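Local atomic coordinates of SusD homolog (Bacteroides thetaiotaomicron, PDB entry 3EHM), a protein that probably binds mucin O-glycans at the cell surface of a human gut symbiont, as a SusD-like lipoprotein serving their utilization. Residues 197-202 with 242-247; 31-36 with 339-344. All coordinates share one frame; numbering follows the deposited sequence.

Contact 1. Residues 197-202 with 242-247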
loop_
_atom_site.group_PDB
_atom_site.type_symbol
_atom_site.label_atom_id
_atom_site.label_comp_id
_atom_site.label_asym_id
_atom_site.label_seq_id
_atom_site.Cartn_x
_atom_site.Cartn_y
_atom_site.Cartn_z
ATOM N N VAL A 197 4.468 -12.595 -20.865
ATOM C CA VAL A 197 5.734 -12.069 -20.350
ATOM C C VAL A 197 5.895 -10.557 -20.544
ATOM O O VAL A 197 6.486 -9.883 -19.702
ATOM C CB VAL A 197 6.937 -12.793 -21.004
ATOM C CG1 VAL A 197 8.251 -12.185 -20.522
ATOM C CG2 VAL A 197 6.889 -14.275 -20.671
ATOM N N GLN A 198 5.380 -10.027 -21.653
ATOM C CA GLN A 198 5.471 -8.594 -21.923
ATOM C C GLN A 198 4.811 -7.788 -20.806
ATOM O O GLN A 198 5.292 -6.721 -20.442
ATOM C CB GLN A 198 4.817 -8.260 -23.268
ATOM C CG GLN A 198 5.654 -8.665 -24.476
ATOM C CD GLN A 198 6.333 -10.012 -24.289
ATOM O OE1 GLN A 198 7.461 -10.090 -23.790
ATOM N NE2 GLN A 198 5.639 -11.081 -24.671
ATOM N N ASN A 199 3.706 -8.293 -20.265
ATOM C CA ASN A 199 3.045 -7.591 -19.177
ATOM C C ASN A 199 3.884 -7.706 -17.906
ATOM O O ASN A 199 3.971 -6.759 -17.131
ATOM C CB ASN A 199 1.639 -8.145 -18.957
ATOM C CG ASN A 199 0.611 -7.474 -19.851
ATOM O OD1 ASN A 199 -0.480 -7.996 -20.066
ATOM N ND2 ASN A 199 0.959 -6.302 -20.369
ATOM N N TRP A 200 4.513 -8.859 -17.694
ATOM C CA TRP A 200 5.354 -9.019 -16.514
ATOM C C TRP A 200 6.492 -8.007 -16.561
ATOM O O TRP A 200 6.911 -7.481 -15.528
ATOM C CB TRP A 200 5.913 -10.440 -16.426
ATOM C CG TRP A 200 4.964 -11.387 -15.765
ATOM C CD1 TRP A 200 4.177 -12.324 -16.371
ATOM C CD2 TRP A 200 4.657 -11.448 -14.366
ATOM N NE1 TRP A 200 3.397 -12.964 -15.436
ATOM C CE2 TRP A 200 3.671 -12.446 -14.198
ATOM C CE3 TRP A 200 5.117 -10.755 -13.239
ATOM C CZ2 TRP A 200 3.136 -12.767 -12.943
ATOM C CZ3 TRP A 200 4.584 -11.074 -11.992
ATOM C CH2 TRP A 200 3.603 -12.073 -11.857
ATOM N N VAL A 201 6.987 -7.731 -17.765
ATOM C CA VAL A 201 8.061 -6.762 -17.932
ATOM C C VAL A 201 7.547 -5.375 -17.561
ATOM O O VAL A 201 8.225 -4.615 -16.873
ATOM C CB VAL A 201 8.582 -6.747 -19.388
ATOM C CG1 VAL A 201 9.480 -5.539 -19.610
ATOM C CG2 VAL A 201 9.356 -8.036 -19.674
ATOM N N LYS A 202 6.341 -5.047 -18.012
ATOM C CA LYS A 202 5.758 -3.751 -17.699
ATOM C C LYS A 202 5.594 -3.605 -16.193
ATOM O O LYS A 202 5.834 -2.535 -15.641
ATOM C CB LYS A 202 4.406 -3.593 -18.392
ATOM C CG LYS A 202 4.511 -3.515 -19.910
ATOM C CD LYS A 202 3.155 -3.271 -20.539
ATOM C CE LYS A 202 3.287 -3.063 -22.037
ATOM N NZ LYS A 202 1.985 -2.664 -22.632
ATOM N N ILE A 242 -5.278 0.202 -18.486
ATOM C CA ILE A 242 -5.934 -0.623 -17.480
ATOM C C ILE A 242 -5.770 -2.109 -17.806
ATOM O O ILE A 242 -5.685 -2.950 -16.908
ATOM C CB ILE A 242 -7.431 -0.262 -17.369
ATOM C CG1 ILE A 242 -7.575 1.199 -16.918
ATOM C CG2 ILE A 242 -8.122 -1.188 -16.376
ATOM C CD1 ILE A 242 -9.008 1.712 -16.909
ATOM N N SER A 243 -5.701 -2.424 -19.096
ATOM C CA SER A 243 -5.547 -3.808 -19.536
ATOM C C SER A 243 -4.221 -4.433 -19.090
ATOM O O SER A 243 -4.071 -5.653 -19.117
ATOM C CB SER A 243 -5.671 -3.890 -21.062
ATOM O OG SER A 243 -4.680 -3.103 -21.701
ATOM N N SER A 244 -3.266 -3.601 -18.681
ATOM C CA SER A 244 -1.966 -4.099 -18.229
ATOM C C SER A 244 -1.815 -4.091 -16.705
ATOM O O SER A 244 -0.768 -4.473 -16.181
ATOM C CB SER A 244 -0.837 -3.270 -18.846
ATOM O OG SER A 244 -0.745 -3.477 -20.244
ATOM N N GLU A 245 -2.856 -3.665 -15.996
ATOM C CA GLU A 245 -2.796 -3.602 -14.540
ATOM C C GLU A 245 -2.545 -4.978 -13.939
ATOM O O GLU A 245 -2.962 -5.995 -14.497
ATOM C CB GLU A 245 -4.096 -3.024 -13.969
ATOM C CG GLU A 245 -5.285 -3.971 -14.025
ATOM C CD GLU A 245 -6.583 -3.318 -13.569
ATOM O OE1 GLU A 245 -6.547 -2.157 -13.110
ATOM O OE2 GLU A 245 -7.641 -3.974 -13.670
ATOM N N ALA A 246 -1.864 -5.003 -12.800
ATOM C CA ALA A 246 -1.570 -6.258 -12.122
ATOM C C ALA A 246 -2.528 -6.437 -10.951
ATOM O O ALA A 246 -2.475 -5.690 -9.973
ATOM C CB ALA A 246 -0.130 -6.263 -11.625
ATOM N N LYS A 247 -3.416 -7.419 -11.060
ATOM C CA LYS A 247 -4.366 -7.692 -9.991
ATOM C C LYS A 247 -4.609 -9.189 -9.888
ATOM O O LYS A 247 -4.367 -9.937 -10.836
ATOM C CB LYS A 247 -5.695 -6.968 -10.237
ATOM C CG LYS A 247 -6.439 -7.400 -11.491
ATOM C CD LYS A 247 -7.799 -6.711 -11.575
ATOM C CE LYS A 247 -8.557 -7.111 -12.835
ATOM N NZ LYS A 247 -7.882 -6.620 -14.071
HETATM O O HOH W 1 -2.442 -6.761 -21.978
HETATM O O HOH W 2 0.272 -0.433 -20.585
#
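The carboxamide of Asn199 reaches across from the first turns of helix 197-215 and presents its two ends to two different serines. Its ND2 faces Ser244 OG at 3.3 Å, a weak hydrogen bond bent to 122° at the proton, while OD1 takes a water that also donates, weakly, to the backbone carbonyl of Ser243. The side chain thus spans the gap with nitrogen bonded directly and oxygen bonded through solvent. Three residues on, Lys202 comes alongside the same hydroxyl: its chain runs extended beyond CG, which brings CD to 3.9 Å and NZ to 3.7 Å from Ser244 OG. A second water sits to one side of the pair, weakly bonded to both, 3.5 Å from Lys202 NZ and 3.2 Å from Ser244 OG. Ser244 meets this pair because its OG stands anti to the carbonyl carbon (chi1 -68°), beyond a CB that already points at the helix. The backbone carbonyl of Ser244 is bound separately by the hydroxyl of Tyr193, whose side chain also touches Asn199. Glu245, whose CB points away from the helix, pairs with Lys247 NZ at 2.7 Å through the anti lone pair of OE2; its OE1 forms a salt bridge with Arg343 NE. Helix and 3-10 turn are therefore joined by one weak direct bond and two waters, consistent with a hydrated join that fixes their orientation only loosely.

Contact 2. Residues 31-36 with 339-344; sequences NMQQRV and LYWFRA
The carbonyl oxygen of Gln33 is gripped by a water at 2.7 Å, and the same water accepts from the indole NE1 of Trp341 at 3.0 Å. One solvent molecule therefore ties a helix carbonyl to the ring nitrogen of a side chain more than 300 residues later in the sequence. Both the water and Gln33 O lie at the edge of the indole, in its plane, and the oxygen also comes within 3.3 Å of Trp341 CZ2. Val36 approaches from another direction, over a face. Its CG1, held anti to the backbone N (chi1 178°), makes a CH-pi contact with the five-membered ring, 3.9 Å from the centroid and 17° off the normal. The other branch, Val36 CG2, lies on the same side of the ring plane but beyond the rim of the six-membered ring, 3.4 Å from Trp341 CZ2, and the two side chains cross at about a right angle. Edge and face are thus both engaged by helix 23-36, one turn apart, which would restrict rocking of the indole. The amide of Gln33 serves another purpose: OE1 accepts from the backbone N of Leu191 and NE2 donates to the carbonyl of Tyr189, anchoring a neighbouring loop to the helix, while a further NE2 bond, to Phe29 O, stays within the helix. Ile131 of helix 116-140 touches both Val36 and Trp341 and extends the apolar surroundings. On the strand side, two residues, Trp341 and Phe342, are set opposite the single Ala246, as in a classic beta bulge. The arrangement is that of a buried tryptophan at the bulge of a short strand, packed against helices in the mainly helical, tetratricopeptide-repeat-containing fold of SusD homologues.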
loop_
_atom_site.group_PDB
_atom_site.type_symbol
_atom_site.label_atom_id
_atom_site.label_comp_id
_atom_site.label_asym_id
_atom_site.label_seq_id
_atom_site.Cartn_x
_atom_site.Cartn_y
_atom_site.Cartn_z
ATOM N N ASN A 31 1.261 -20.118 -4.865
ATOM C CA ASN A 31 1.308 -19.825 -3.436
ATOM C C ASN A 31 1.920 -18.436 -3.290
ATOM O O ASN A 31 1.419 -17.602 -2.534
ATOM C CB ASN A 31 2.172 -20.859 -2.701
ATOM C CG ASN A 31 2.257 -20.603 -1.198
ATOM O OD1 ASN A 31 2.985 -21.293 -0.480
ATOM N ND2 ASN A 31 1.513 -19.617 -0.719
HETATM N N MSE A 32 2.997 -18.190 -4.030
HETATM C CA MSE A 32 3.672 -16.893 -3.990
HETATM C C MSE A 32 2.727 -15.746 -4.317
HETATM O O MSE A 32 2.680 -14.742 -3.607
HETATM C CB MSE A 32 4.844 -16.849 -4.983
HETATM C CG MSE A 32 6.090 -17.598 -4.545
HETATM SE SE MSE A 32 7.569 -17.212 -5.754
HETATM C CE MSE A 32 7.875 -15.366 -5.249
ATOM N N GLN A 33 1.984 -15.896 -5.408
ATOM C CA GLN A 33 1.056 -14.862 -5.843
ATOM C C GLN A 33 -0.011 -14.532 -4.808
ATOM O O GLN A 33 -0.395 -13.372 -4.650
ATOM C CB GLN A 33 0.396 -15.283 -7.156
ATOM C CG GLN A 33 1.395 -15.465 -8.282
ATOM C CD GLN A 33 0.768 -16.055 -9.522
ATOM O OE1 GLN A 33 0.111 -15.357 -10.293
ATOM N NE2 GLN A 33 0.958 -17.355 -9.714
ATOM N N GLN A 34 -0.490 -15.546 -4.102
ATOM C CA GLN A 34 -1.512 -15.329 -3.089
ATOM C C GLN A 34 -0.932 -14.710 -1.822
ATOM O O GLN A 34 -1.677 -14.270 -0.952
ATOM C CB GLN A 34 -2.185 -16.650 -2.734
ATOM C CG GLN A 34 -2.865 -17.318 -3.906
ATOM C CD GLN A 34 -3.335 -18.708 -3.562
ATOM O OE1 GLN A 34 -4.269 -18.881 -2.781
ATOM N NE2 GLN A 34 -2.680 -19.713 -4.133
ATOM N N ARG A 35 0.395 -14.680 -1.723
ATOM C CA ARG A 35 1.072 -14.134 -0.545
ATOM C C ARG A 35 1.485 -12.665 -0.630
ATOM O O ARG A 35 1.648 -12.010 0.401
ATOM C CB ARG A 35 2.321 -14.963 -0.230
ATOM C CG ARG A 35 2.041 -16.399 0.161
ATOM C CD ARG A 35 1.293 -16.479 1.473
ATOM N NE ARG A 35 1.104 -17.866 1.882
ATOM C CZ ARG A 35 0.639 -18.238 3.068
ATOM N NH1 ARG A 35 0.313 -17.322 3.969
ATOM N NH2 ARG A 35 0.503 -19.529 3.351
ATOM N N VAL A 36 1.684 -12.152 -1.842
ATOM C CA VAL A 36 2.093 -10.755 -2.009
ATOM C C VAL A 36 1.212 -9.870 -1.130
ATOM O O VAL A 36 1.706 -9.062 -0.344
ATOM C CB VAL A 36 1.984 -10.331 -3.480
ATOM C CG1 VAL A 36 2.364 -8.861 -3.636
ATOM C CG2 VAL A 36 2.899 -11.212 -4.325
ATOM N N LEU A 339 -7.647 -7.925 -5.671
ATOM C CA LEU A 339 -6.756 -7.159 -4.812
ATOM C C LEU A 339 -5.774 -6.634 -5.848
ATOM O O LEU A 339 -5.376 -7.371 -6.751
ATOM C CB LEU A 339 -6.052 -8.051 -3.788
ATOM C CG LEU A 339 -6.943 -8.513 -2.630
ATOM C CD1 LEU A 339 -6.100 -9.228 -1.585
ATOM C CD2 LEU A 339 -7.632 -7.310 -2.005
ATOM N N TYR A 340 -5.396 -5.368 -5.734
ATOM C CA TYR A 340 -4.513 -4.756 -6.716
ATOM C C TYR A 340 -3.059 -4.593 -6.292
ATOM O O TYR A 340 -2.775 -4.096 -5.205
ATOM C CB TYR A 340 -5.075 -3.391 -7.102
ATOM C CG TYR A 340 -6.499 -3.439 -7.597
ATOM C CD1 TYR A 340 -6.784 -3.730 -8.930
ATOM C CD2 TYR A 340 -7.563 -3.188 -6.733
ATOM C CE1 TYR A 340 -8.095 -3.762 -9.391
ATOM C CE2 TYR A 340 -8.878 -3.221 -7.182
ATOM C CZ TYR A 340 -9.135 -3.505 -8.511
ATOM O OH TYR A 340 -10.433 -3.511 -8.964
ATOM N N TRP A 341 -2.151 -5.006 -7.175
ATOM C CA TRP A 341 -0.712 -4.899 -6.944
ATOM C C TRP A 341 -0.194 -3.589 -7.538
ATOM O O TRP A 341 0.590 -2.869 -6.909
ATOM C CB TRP A 341 0.033 -6.048 -7.629
ATOM C CG TRP A 341 -0.123 -7.403 -7.009
ATOM C CD1 TRP A 341 -0.947 -7.757 -5.978
ATOM C CD2 TRP A 341 0.544 -8.599 -7.420
ATOM N NE1 TRP A 341 -0.835 -9.107 -5.726
ATOM C CE2 TRP A 341 0.075 -9.646 -6.599
ATOM C CE3 TRP A 341 1.494 -8.887 -8.409
ATOM C CZ2 TRP A 341 0.523 -10.962 -6.734
ATOM C CZ3 TRP A 341 1.941 -10.194 -8.545
ATOM C CH2 TRP A 341 1.454 -11.216 -7.712
ATOM N N PHE A 342 -0.625 -3.293 -8.760
ATOM C CA PHE A 342 -0.188 -2.074 -9.436
ATOM C C PHE A 342 -1.181 -1.704 -10.534
ATOM O O PHE A 342 -1.526 -2.537 -11.368
ATOM C CB PHE A 342 1.206 -2.287 -10.039
ATOM C CG PHE A 342 1.990 -1.012 -10.229
ATOM C CD1 PHE A 342 1.554 -0.032 -11.115
ATOM C CD2 PHE A 342 3.157 -0.787 -9.505
ATOM C CE1 PHE A 342 2.271 1.158 -11.275
ATOM C CE2 PHE A 342 3.882 0.398 -9.659
ATOM C CZ PHE A 342 3.435 1.372 -10.546
ATOM N N ARG A 343 -1.631 -0.453 -10.537
ATOM C CA ARG A 343 -2.594 -0.006 -11.536
ATOM C C ARG A 343 -2.056 1.117 -12.404
ATOM O O ARG A 343 -1.150 1.848 -12.006
ATOM C CB ARG A 343 -3.888 0.447 -10.858
ATOM C CG ARG A 343 -4.373 -0.518 -9.788
ATOM C CD ARG A 343 -5.817 -0.257 -9.408
ATOM N NE ARG A 343 -6.740 -0.662 -10.467
ATOM C CZ ARG A 343 -8.062 -0.624 -10.356
ATOM N NH1 ARG A 343 -8.620 -0.198 -9.229
ATOM N NH2 ARG A 343 -8.827 -1.020 -11.363
ATOM N N ALA A 344 -2.636 1.258 -13.592
ATOM C CA ALA A 344 -2.208 2.283 -14.535
ATOM C C ALA A 344 -2.245 3.696 -13.956
ATOM O O ALA A 344 -1.356 4.507 -14.225
ATOM C CB ALA A 344 -3.064 2.210 -15.800
HETATM O O HOH W 3 -1.672 -11.153 -3.662
#

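Contacts 1 and 2 lie with their centres 12 Å apart, on the same side of the chain's centre, and meet in a two-stranded antiparallel sheet of strands 246-248 and 339-342. Ala246 N lies 2.9 Å from Phe342 O, probably hydrogen-bonded, and Ala246 O probably accepts from Trp341 N at the same distance. Along the sequence 31-36 comes first, then 197-202, 242-247 and finally 339-344, so contact 1 is nested inside the loop that contact 2 closes. The small sheet consequently links helix 23-36, near the N-terminus, to helix 197-215, and draws together remote parts of the largely helical chain of this SusD-like protein.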